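Local structure of glycosyl hydrolase, family 38 (Enterococcus faecalis, 5KBP) at residues Glu618-Glu621 and Glu622-Ala626; Phe763-Pro766 and Glu767-Cys770. The protein is probably an alpha-mannosidase of glycoside hydrolase family 38, a metal-binding enzyme expected to release mannose from alpha-mannosides. All blocks are in the same frame, centred on the assembly; numbering follows the deposited sequence.

Contact 1: residues Glu618-Glu621 and Glu622-Ala626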
loop_
_atom_site.group_PDB
_atom_site.type_symbol
_atom_site.label_atom_id
_atom_site.label_comp_id
_atom_site.label_asym_id
_atom_site.label_seq_id
_atom_site.Cartn_x
_atom_site.Cartn_y
_atom_site.Cartn_z
ATOM N N GLU A 618 3.699 4.620 -33.493
ATOM C CA GLU A 618 2.298 4.305 -33.240
ATOM C C GLU A 618 1.937 2.864 -33.578
ATOM O O GLU A 618 0.858 2.407 -33.184
ATOM C CB GLU A 618 1.396 5.255 -34.034
ATOM C CG GLU A 618 1.551 5.156 -35.548
ATOM C CD GLU A 618 2.774 5.888 -36.068
ATOM O OE1 GLU A 618 3.369 6.673 -35.300
ATOM O OE2 GLU A 618 3.141 5.678 -37.243
ATOM N N ARG A 619 2.803 2.141 -34.289
ATOM C CA ARG A 619 2.491 0.768 -34.667
ATOM C C ARG A 619 2.576 -0.198 -33.493
ATOM O O ARG A 619 2.018 -1.295 -33.576
ATOM C CB ARG A 619 3.425 0.313 -35.789
ATOM C CG ARG A 619 3.260 1.100 -37.080
ATOM C CD ARG A 619 4.595 1.590 -37.622
ATOM N NE ARG A 619 5.408 0.512 -38.180
ATOM C CZ ARG A 619 6.652 0.668 -38.620
ATOM N NH1 ARG A 619 7.232 1.859 -38.566
ATOM N NH2 ARG A 619 7.320 -0.367 -39.113
ATOM N N LEU A 620 3.247 0.181 -32.401
ATOM C CA LEU A 620 3.399 -0.750 -31.285
ATOM C C LEU A 620 2.079 -0.973 -30.557
ATOM O O LEU A 620 1.766 -2.104 -30.170
ATOM C CB LEU A 620 4.465 -0.248 -30.312
ATOM C CG LEU A 620 4.654 -1.130 -29.076
ATOM C CD1 LEU A 620 5.054 -2.547 -29.479
ATOM C CD2 LEU A 620 5.673 -0.525 -28.122
ATOM N N GLU A 621 1.293 0.090 -30.359
ATOM C CA GLU A 621 0.045 -0.046 -29.614
ATOM C C GLU A 621 -0.909 -1.018 -30.299
ATOM O O GLU A 621 -1.551 -1.841 -29.636
ATOM C CB GLU A 621 -0.618 1.320 -29.438
ATOM C CG GLU A 621 -1.984 1.254 -28.777
ATOM C CD GLU A 621 -2.602 2.620 -28.565
ATOM O OE1 GLU A 621 -1.922 3.504 -28.001
ATOM O OE2 GLU A 621 -3.769 2.812 -28.967
ATOM N N GLU A 622 -1.015 -0.940 -31.628
ATOM C CA GLU A 622 -1.870 -1.874 -32.353
ATOM C C GLU A 622 -1.350 -3.302 -32.244
ATOM O O GLU A 622 -2.135 -4.249 -32.128
ATOM C CB GLU A 622 -1.981 -1.457 -33.820
ATOM C CG GLU A 622 -2.875 -0.256 -34.047
ATOM C CD GLU A 622 -4.326 -0.544 -33.719
ATOM O OE1 GLU A 622 -4.911 -1.459 -34.340
ATOM O OE2 GLU A 622 -4.882 0.140 -32.836
ATOM N N GLU A 623 -0.027 -3.477 -32.278
ATOM C CA GLU A 623 0.538 -4.818 -32.162
ATOM C C GLU A 623 0.381 -5.375 -30.753
ATOM O O GLU A 623 0.369 -6.597 -30.572
ATOM C CB GLU A 623 2.008 -4.806 -32.576
ATOM C CG GLU A 623 2.232 -4.379 -34.020
ATOM C CD GLU A 623 3.679 -4.487 -34.452
ATOM O OE1 GLU A 623 3.939 -5.113 -35.500
ATOM O OE2 GLU A 623 4.556 -3.944 -33.748
ATOM N N GLN A 624 0.257 -4.502 -29.751
ATOM C CA GLN A 624 -0.017 -4.953 -28.392
ATOM C C GLN A 624 -1.492 -5.288 -28.203
ATOM O O GLN A 624 -1.823 -6.308 -27.589
ATOM C CB GLN A 624 0.413 -3.885 -27.386
ATOM C CG GLN A 624 1.906 -3.616 -27.355
ATOM C CD GLN A 624 2.253 -2.391 -26.536
ATOM O OE1 GLN A 624 1.434 -1.484 -26.383
ATOM N NE2 GLN A 624 3.467 -2.358 -26.003
ATOM N N LYS A 625 -2.387 -4.442 -28.717
ATOM C CA LYS A 625 -3.817 -4.678 -28.547
ATOM C C LYS A 625 -4.262 -5.946 -29.265
ATOM O O LYS A 625 -5.115 -6.687 -28.763
ATOM C CB LYS A 625 -4.615 -3.473 -29.049
ATOM C CG LYS A 625 -4.479 -2.229 -28.185
ATOM C CD LYS A 625 -5.365 -1.107 -28.701
ATOM C CE LYS A 625 -5.340 0.093 -27.769
ATOM N NZ LYS A 625 -6.220 1.191 -28.262
ATOM N N ALA A 626 -3.698 -6.212 -30.442
ATOM C CA ALA A 626 -4.033 -7.410 -31.198
ATOM C C ALA A 626 -3.336 -8.658 -30.674
ATOM O O ALA A 626 -3.567 -9.745 -31.216
ATOM C CB ALA A 626 -3.691 -7.212 -32.677
#
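The flat amide of Gln624 has Leu620 over one of its faces: Leu620 CG stands 3.5 Å from Gln624 NE2, and Leu620 CD2 lies 3.6 Å from the same nitrogen, both displaced from the amide plane. The side chains cross obliquely; Leu620 reaches this face because CG is anti to its backbone N (chi1 178°). The carboxylate of Glu621 is met from above its plane, where Lys625 NZ forms a salt bridge to Glu621 OE2 at 3.0 Å, 41° out of the plane. Glu621 and Lys625 run alongside each other with extended chains, and Lys625 CE also comes within 3.7 Å of Glu621 CG, so aliphatic contact backs the charge pair. The third flat group, the Glu623 carboxylate, is held by a salt bridge from OE1 to Arg628, with Leu634 N on OE1 and Ala635 N on OE2, while Glu623 CG sits 3.1 Å from Arg619 O. Lys625 and Glu622 also pack against Tyr440 and Lys444 of the second subunit, respectively. Backbone bonds run from Glu623 N to Arg619 O, Gln624 N to Leu620 O and Lys625 N to Glu621 O, the last at 2.9 Å. Their i to i+4 spacing marks a short alpha-helix, which the Glu621-Lys625 salt bridge follows, placed in the connection between adjacent antiparallel strands 601-613 and 641-653 of the family 38 C-terminal domain.

Contact 2: residues Phe763-Pro766 and Glu767-Cys770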
loop_
_atom_site.group_PDB
_atom_site.type_symbol
_atom_site.label_atom_id
_atom_site.label_comp_id
_atom_site.label_asym_id
_atom_site.label_seq_id
_atom_site.Cartn_x
_atom_site.Cartn_y
_atom_site.Cartn_z
ATOM N N PHE A 763 -2.565 -6.604 -21.642
ATOM C CA PHE A 763 -2.743 -5.882 -20.385
ATOM C C PHE A 763 -1.794 -4.689 -20.412
ATOM O O PHE A 763 -0.587 -4.846 -20.201
ATOM C CB PHE A 763 -2.475 -6.780 -19.181
ATOM C CG PHE A 763 -3.300 -8.034 -19.161
ATOM C CD1 PHE A 763 -2.840 -9.191 -19.770
ATOM C CD2 PHE A 763 -4.533 -8.059 -18.530
ATOM C CE1 PHE A 763 -3.595 -10.348 -19.751
ATOM C CE2 PHE A 763 -5.292 -9.213 -18.508
ATOM C CZ PHE A 763 -4.822 -10.358 -19.121
ATOM N N ALA A 764 -2.336 -3.506 -20.683
ATOM C CA ALA A 764 -1.523 -2.298 -20.720
ATOM C C ALA A 764 -0.970 -1.994 -19.334
ATOM O O ALA A 764 -1.712 -1.971 -18.346
ATOM C CB ALA A 764 -2.346 -1.119 -21.236
ATOM N N THR A 765 0.341 -1.770 -19.263
ATOM C CA THR A 765 1.037 -1.450 -18.017
ATOM C C THR A 765 1.909 -0.225 -18.263
ATOM O O THR A 765 3.128 -0.340 -18.446
ATOM C CB THR A 765 1.867 -2.636 -17.520
ATOM O OG1 THR A 765 2.722 -3.103 -18.573
ATOM C CG2 THR A 765 0.957 -3.773 -17.072
ATOM N N PRO A 766 1.310 0.970 -18.286
ATOM C CA PRO A 766 2.108 2.177 -18.554
ATOM C C PRO A 766 3.130 2.485 -17.474
ATOM O O PRO A 766 4.173 3.075 -17.778
ATOM C CB PRO A 766 1.047 3.283 -18.661
ATOM C CG PRO A 766 -0.137 2.749 -17.919
ATOM C CD PRO A 766 -0.127 1.272 -18.173
ATOM N N GLU A 767 2.869 2.105 -16.221
ATOM C CA GLU A 767 3.851 2.333 -15.166
ATOM C C GLU A 767 5.029 1.371 -15.244
ATOM O O GLU A 767 6.000 1.547 -14.500
ATOM C CB GLU A 767 3.182 2.243 -13.794
ATOM C CG GLU A 767 2.246 3.408 -13.508
ATOM C CD GLU A 767 1.570 3.297 -12.157
ATOM O OE1 GLU A 767 0.927 4.279 -11.734
ATOM O OE2 GLU A 767 1.679 2.228 -11.521
ATOM N N ALA A 768 4.963 0.362 -16.117
ATOM C CA ALA A 768 6.130 -0.456 -16.418
ATOM C C ALA A 768 7.154 0.287 -17.265
ATOM O O ALA A 768 8.258 -0.231 -17.470
ATOM C CB ALA A 768 5.705 -1.742 -17.129
ATOM N N GLN A 769 6.813 1.476 -17.767
ATOM C CA GLN A 769 7.768 2.303 -18.492
ATOM C C GLN A 769 8.786 2.961 -17.570
ATOM O O GLN A 769 9.732 3.580 -18.069
ATOM C CB GLN A 769 7.032 3.375 -19.301
ATOM C CG GLN A 769 6.099 2.830 -20.374
ATOM C CD GLN A 769 6.836 2.287 -21.586
ATOM O OE1 GLN A 769 8.064 2.273 -21.629
ATOM N NE2 GLN A 769 6.082 1.839 -22.582
ATOM N N CYS A 770 8.601 2.860 -16.253
ATOM C CA CYS A 770 9.588 3.296 -15.265
ATOM C C CYS A 770 9.993 4.753 -15.475
ATOM O O CYS A 770 11.175 5.090 -15.569
ATOM C CB CYS A 770 10.814 2.381 -15.287
ATOM S SG CYS A 770 10.453 0.652 -14.929
#
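Ala768 N donates to Thr765 O at 3.0 Å, the shorter of the two backbone bonds that join 763-766 to 767-770. The N-H...O angle is 146°. One residue on, Gln769 N repeats the pattern with Pro766 O at 3.1 Å. Both bonds span three residues, which identifies the coil as 3-10 rather than alpha. Side chains follow the same spacing. The methyl of Ala768 lies 3.6 Å from Thr765 OG1 and 3.2 Å from Thr765 O; the hydroxyl comes near it because OG1 sits between the backbone N and the carbonyl carbon (chi1 52°). Gln769 CG passes 3.2 Å from Pro766 O, and the chain then bends at chi2, its OE1 accepting a hydrogen bond from Asp671 N. Glu767 instead extends away from the turn to a salt bridge with Arg366, while its backbone N donates to Asp362; both partners belong to helix 362-393, and Pro766 also packs on Asp362. Thr765 and Ala768 share a further neighbour, Arg303. At the far end Cys770 has positive phi (55°), consistent with the coil stopping there, although a weak 3.4 Å bond from Cys770 N to Glu767 O prolongs the series. The arrangement is a short 3-10 segment in the loop between strands 745-753 and 772-783, which belong to two different antiparallel sheets of the C-terminal beta region; it joins that region to helix 362-393.

In the fold
Contacts 1 and 2 follow each other in the chain without touching: their centres are 14 Å apart and their nearest atoms about 6 Å. Asp671 meets both, touching the Leu620 side chain of contact 1 and giving its backbone N-H to Gln769 of contact 2, while Tyr762, the residue before Phe763, touches Gln624 and Lys625. Both lie near the second subunit, contact 2 through Phe763 on Tyr474 of that subunit. Contact 1 lies farther out, its centre 34 Å from the chain centre, against 23 Å for that of contact 2. Both are remote from Phe253 and Tyr256, which bind calcium in a structure of this protein though none is bound to this chain here.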